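D-alanine--D-alanine ligase (PDB 3TQT) catalyses the ATP-dependent joining of two D-alanine molecules into D-alanyl-D-alanine, a step of peptidoglycan biosynthesis and cell wall formation. Local coordinates at residues 23-28 with 322-326; 99-103 with 347-352. All coordinates share one frame; numbering follows the deposited sequence.

Contact 1 (23-28 with 322-326); sequences QSAKNI and GFTNI
Ser24 and Asn27, about one turn apart on helix 18-31, grip the backbone of Phe323 on both of its polar atoms. Phe323 N donates to Ser24 OG at 2.9 Å. Ser24 OG also has hydrogen bonds with Ile20 O and His107 NE2, which together fix its position. On the other side of the residue, Asn27 ND2 donates to Phe323 O at 2.7 Å. Here CG lies anti to the backbone N (chi1 -176°), which carries the amide toward the loop, and the acceptor sits only 9° out of the amide plane. The two bonds join this loop to the first helix of the N-terminal domain. The loop follows strand 312-318 of the ATP-grasp part, whose Asn318 is a predicted metal ligand. The tightly packed part is the buried Phe323 side chain, which Ile28 meets with CG1 and CD1, CG1 obliquely at 3.8 Å from Phe323 CD2; Met105 and Leu343 also border the ring. Toward solvent the grip slackens. Exposed Gln23 has a single side-chain contact, CB on Thr324 CG2. Asn27 OD1 only lies against CB of the exposed Asn325 at 3.6 Å, the two side-chain amides turned 59° to each other. A water takes a bond from Asn325 N that is weak at 3.4 Å, and donates to Gln23 O.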
loop_
_atom_site.group_PDB
_atom_site.type_symbol
_atom_site.label_atom_id
_atom_site.label_comp_id
_atom_site.label_asym_id
_atom_site.label_seq_id
_atom_site.Cartn_x
_atom_site.Cartn_y
_atom_site.Cartn_z
ATOM N N GLN A 23 13.212 -2.847 -20.687
ATOM C CA GLN A 23 13.141 -4.046 -21.527
ATOM C C GLN A 23 11.779 -4.751 -21.420
ATOM O O GLN A 23 11.257 -5.243 -22.417
ATOM C CB GLN A 23 14.291 -5.020 -21.263
ATOM C CG GLN A 23 15.655 -4.472 -21.694
ATOM C CD GLN A 23 15.628 -3.892 -23.107
ATOM O OE1 GLN A 23 15.995 -2.730 -23.326
ATOM N NE2 GLN A 23 15.192 -4.701 -24.073
ATOM N N SER A 24 11.219 -4.805 -20.217
ATOM C CA SER A 24 9.857 -5.313 -20.036
ATOM C C SER A 24 8.874 -4.485 -20.856
ATOM O O SER A 24 8.049 -5.023 -21.593
ATOM C CB SER A 24 9.462 -5.302 -18.548
ATOM O OG SER A 24 10.283 -6.187 -17.821
ATOM N N ALA A 25 8.960 -3.167 -20.720
ATOM C CA ALA A 25 8.057 -2.274 -21.428
ATOM C C ALA A 25 8.184 -2.431 -22.938
ATOM O O ALA A 25 7.191 -2.361 -23.653
ATOM C CB ALA A 25 8.296 -0.837 -21.032
ATOM N N LYS A 26 9.404 -2.638 -23.426
ATOM C CA LYS A 26 9.589 -2.793 -24.860
ATOM C C LYS A 26 8.881 -4.042 -25.361
ATOM O O LYS A 26 8.240 -4.023 -26.400
ATOM C CB LYS A 26 11.066 -2.822 -25.228
ATOM C CG LYS A 26 11.745 -1.475 -25.111
ATOM C CD LYS A 26 13.209 -1.597 -25.502
ATOM C CE LYS A 26 13.912 -0.257 -25.456
ATOM N NZ LYS A 26 14.085 0.314 -26.815
ATOM N N ASN A 27 8.985 -5.130 -24.617
ATOM C CA ASN A 27 8.320 -6.354 -25.032
ATOM C C ASN A 27 6.817 -6.164 -25.044
ATOM O O ASN A 27 6.132 -6.575 -25.974
ATOM C CB ASN A 27 8.673 -7.510 -24.097
ATOM C CG ASN A 27 8.068 -8.819 -24.547
ATOM O OD1 ASN A 27 8.082 -9.142 -25.735
ATOM N ND2 ASN A 27 7.513 -9.569 -23.609
ATOM N N ILE A 28 6.309 -5.543 -23.992
ATOM C CA ILE A 28 4.885 -5.291 -23.895
ATOM C C ILE A 28 4.440 -4.405 -25.060
ATOM O O ILE A 28 3.450 -4.693 -25.731
ATOM C CB ILE A 28 4.552 -4.634 -22.554
ATOM C CG1 ILE A 28 4.677 -5.677 -21.434
ATOM C CG2 ILE A 28 3.140 -4.018 -22.583
ATOM C CD1 ILE A 28 4.648 -5.096 -20.046
ATOM N N GLY A 322 9.337 -9.537 -14.218
ATOM C CA GLY A 322 9.927 -9.225 -15.504
ATOM C C GLY A 322 8.962 -9.599 -16.608
ATOM O O GLY A 322 8.234 -10.583 -16.496
ATOM N N PHE A 323 8.947 -8.810 -17.675
ATOM C CA PHE A 323 7.999 -9.040 -18.757
ATOM C C PHE A 323 8.685 -8.939 -20.112
ATOM O O PHE A 323 8.030 -8.739 -21.145
ATOM C CB PHE A 323 6.837 -8.049 -18.660
ATOM C CG PHE A 323 5.496 -8.698 -18.657
ATOM C CD1 PHE A 323 4.801 -8.876 -17.468
ATOM C CD2 PHE A 323 4.935 -9.160 -19.838
ATOM C CE1 PHE A 323 3.545 -9.470 -17.465
ATOM C CE2 PHE A 323 3.679 -9.760 -19.840
ATOM C CZ PHE A 323 2.986 -9.908 -18.656
ATOM N N THR A 324 10.010 -9.079 -20.108
ATOM C CA THR A 324 10.770 -9.120 -21.345
ATOM C C THR A 324 10.398 -10.395 -22.077
ATOM O O THR A 324 9.776 -11.278 -21.510
ATOM C CB THR A 324 12.292 -9.120 -21.086
ATOM O OG1 THR A 324 12.725 -10.441 -20.747
ATOM C CG2 THR A 324 12.627 -8.162 -19.951
ATOM N N ASN A 325 10.792 -10.501 -23.337
ATOM C CA ASN A 325 10.434 -11.669 -24.143
ATOM C C ASN A 325 11.003 -12.993 -23.627
ATOM O O ASN A 325 10.582 -14.064 -24.053
ATOM C CB ASN A 325 10.840 -11.450 -25.606
ATOM C CG ASN A 325 12.313 -11.106 -25.757
ATOM O OD1 ASN A 325 13.117 -11.335 -24.847
ATOM N ND2 ASN A 325 12.674 -10.553 -26.911
ATOM N N ILE A 326 11.959 -12.924 -22.712
ATOM C CA ILE A 326 12.508 -14.147 -22.137
ATOM C C ILE A 326 12.184 -14.276 -20.651
ATOM O O ILE A 326 12.657 -15.201 -19.983
ATOM C CB ILE A 326 14.032 -14.200 -22.288
ATOM C CG1 ILE A 326 14.686 -13.108 -21.433
ATOM C CG2 ILE A 326 14.428 -14.085 -23.745
ATOM C CD1 ILE A 326 16.197 -13.210 -21.361
HETATM O O HOH W 1 12.219 -7.555 -24.177
#

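Contact 2 (99-103 with 347-352); sequences ADCVF and LIELAI
Ala351 N donates to Leu347 O at 3.0 Å, a helical bond that places these two side chains one turn apart, both with CB directed at strand 101-103. The contact they make has no hydrogen bond between the segments and rests on apolar side chains. Cys101 SG reaches Ala351 CB at 3.6 Å, the closest approach between the segments' side chains. Its sulfur is anti to the backbone N (chi1 -178°), extended toward the helix, where Ile348 CG2 lies on it at 4.2 Å. Ile352 flanks the same cysteine further along the helix, CG1 standing 4.2 Å from Cys101 CB. Two residues further along the strand, Phe103 crosses Leu347 at about a right angle, and its CZ meets Leu347 CD1 at 3.8 Å. Ile348 CG1 also approaches the ring obliquely, more loosely, at Phe103 CD1. The axes of the short segments 101-103 and 347-352 come within 8.9 Å, and their N-to-C directions, 126° apart, show a helix running obliquely across the strand. Val102, in between, points to the other side of the sheet, against Leu10 and Trp87. Ile348 also touches Ile7 of the adjacent parallel strand 5-12, so this is helix-on-sheet packing: the 347-352 part of helix 340-370 packs over a face of the Rossmann-like N-terminal sheet, beside its edge strand 101-104.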
loop_
_atom_site.group_PDB
_atom_site.type_symbol
_atom_site.label_atom_id
_atom_site.label_comp_id
_atom_site.label_asym_id
_atom_site.label_seq_id
_atom_site.Cartn_x
_atom_site.Cartn_y
_atom_site.Cartn_z
ATOM N N ALA A 99 -5.640 8.183 -21.599
ATOM C CA ALA A 99 -5.239 6.864 -21.152
ATOM C C ALA A 99 -6.489 6.153 -20.652
ATOM O O ALA A 99 -7.174 6.639 -19.762
ATOM C CB ALA A 99 -4.184 6.957 -20.058
ATOM N N ASP A 100 -6.798 5.014 -21.253
ATOM C CA ASP A 100 -7.939 4.208 -20.833
ATOM C C ASP A 100 -7.511 3.154 -19.838
ATOM O O ASP A 100 -8.322 2.613 -19.086
ATOM C CB ASP A 100 -8.557 3.535 -22.048
ATOM C CG ASP A 100 -9.161 4.533 -22.990
ATOM O OD1 ASP A 100 -9.881 5.420 -22.488
ATOM O OD2 ASP A 100 -8.900 4.445 -24.209
ATOM N N CYS A 101 -6.224 2.848 -19.854
ATOM C CA CYS A 101 -5.679 1.873 -18.930
ATOM C C CYS A 101 -4.174 2.028 -18.879
ATOM O O CYS A 101 -3.525 2.306 -19.892
ATOM C CB CYS A 101 -6.075 0.446 -19.332
ATOM S SG CYS A 101 -5.489 -0.851 -18.195
ATOM N N VAL A 102 -3.623 1.875 -17.684
ATOM C CA VAL A 102 -2.192 2.044 -17.488
ATOM C C VAL A 102 -1.567 0.696 -17.183
ATOM O O VAL A 102 -2.134 -0.110 -16.453
ATOM C CB VAL A 102 -1.909 3.044 -16.351
ATOM C CG1 VAL A 102 -0.432 3.094 -16.035
ATOM C CG2 VAL A 102 -2.454 4.427 -16.722
ATOM N N PHE A 103 -0.403 0.448 -17.770
ATOM C CA PHE A 103 0.310 -0.781 -17.527
ATOM C C PHE A 103 1.563 -0.400 -16.751
ATOM O O PHE A 103 2.554 0.004 -17.339
ATOM C CB PHE A 103 0.678 -1.415 -18.870
ATOM C CG PHE A 103 0.697 -2.916 -18.856
ATOM C CD1 PHE A 103 -0.107 -3.640 -19.723
ATOM C CD2 PHE A 103 1.504 -3.601 -17.967
ATOM C CE1 PHE A 103 -0.087 -5.013 -19.708
ATOM C CE2 PHE A 103 1.530 -4.974 -17.954
ATOM C CZ PHE A 103 0.732 -5.678 -18.826
ATOM N N LEU A 347 -4.815 -8.998 -19.163
ATOM C CA LEU A 347 -4.399 -8.098 -18.090
ATOM C C LEU A 347 -5.103 -6.745 -18.204
ATOM O O LEU A 347 -5.541 -6.179 -17.205
ATOM C CB LEU A 347 -2.882 -7.928 -18.084
ATOM C CG LEU A 347 -2.127 -9.176 -17.614
ATOM C CD1 LEU A 347 -0.664 -9.073 -18.007
ATOM C CD2 LEU A 347 -2.292 -9.338 -16.108
ATOM N N ILE A 348 -5.213 -6.230 -19.424
ATOM C CA ILE A 348 -5.911 -4.964 -19.623
ATOM C C ILE A 348 -7.404 -5.102 -19.296
ATOM O O ILE A 348 -7.980 -4.246 -18.627
ATOM C CB ILE A 348 -5.684 -4.419 -21.051
ATOM C CG1 ILE A 348 -4.239 -3.915 -21.190
ATOM C CG2 ILE A 348 -6.691 -3.332 -21.396
ATOM C CD1 ILE A 348 -3.784 -3.750 -22.633
ATOM N N GLU A 349 -8.029 -6.180 -19.756
ATOM C CA GLU A 349 -9.442 -6.399 -19.465
ATOM C C GLU A 349 -9.701 -6.508 -17.957
ATOM O O GLU A 349 -10.645 -5.911 -17.444
ATOM C CB GLU A 349 -9.963 -7.641 -20.199
ATOM C CG GLU A 349 -10.186 -7.420 -21.701
ATOM C CD GLU A 349 -9.999 -8.693 -22.527
ATOM O OE1 GLU A 349 -9.919 -9.790 -21.937
ATOM O OE2 GLU A 349 -9.916 -8.595 -23.771
ATOM N N LEU A 350 -8.862 -7.275 -17.267
ATOM C CA LEU A 350 -8.950 -7.429 -15.820
ATOM C C LEU A 350 -8.801 -6.096 -15.109
ATOM O O LEU A 350 -9.504 -5.817 -14.147
ATOM C CB LEU A 350 -7.857 -8.368 -15.318
ATOM C CG LEU A 350 -8.016 -9.854 -15.657
ATOM C CD1 LEU A 350 -6.714 -10.591 -15.394
ATOM C CD2 LEU A 350 -9.144 -10.463 -14.848
ATOM N N ALA A 351 -7.855 -5.292 -15.578
ATOM C CA ALA A 351 -7.613 -3.965 -15.027
ATOM C C ALA A 351 -8.864 -3.092 -15.141
ATOM O O ALA A 351 -9.278 -2.440 -14.178
ATOM C CB ALA A 351 -6.412 -3.298 -15.751
ATOM N N ILE A 352 -9.456 -3.064 -16.331
ATOM C CA ILE A 352 -10.633 -2.243 -16.577
ATOM C C ILE A 352 -11.817 -2.767 -15.778
ATOM O O ILE A 352 -12.577 -1.993 -15.216
ATOM C CB ILE A 352 -10.961 -2.154 -18.077
ATOM C CG1 ILE A 352 -9.917 -1.267 -18.761
ATOM C CG2 ILE A 352 -12.358 -1.556 -18.299
ATOM C CD1 ILE A 352 -9.870 -1.410 -20.267
#

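How the contacts relate
From the N terminus, the chain forms strand 5-12 and helix 18-31, where the first half of contact 1 lies, then reaches the edge strand 101-104, which supplies the first half of contact 2. The ATP-grasp region follows, and the loop at 322-326 returns to helix 18-31, closing contact 1 across 293 intervening residues. Helix 340-370 then closes contact 2 against 99-103, across 243. The segments alternate, so the two closures cross. Their centres are about 17 Å apart, yet their apolar parts join: Ile28 CD1 packs on Phe103 CE2 at 3.8 Å, and Phe323 CZ on Leu347 CD1 likewise. Together they tie the C-terminal region to the N-terminal domain at two places.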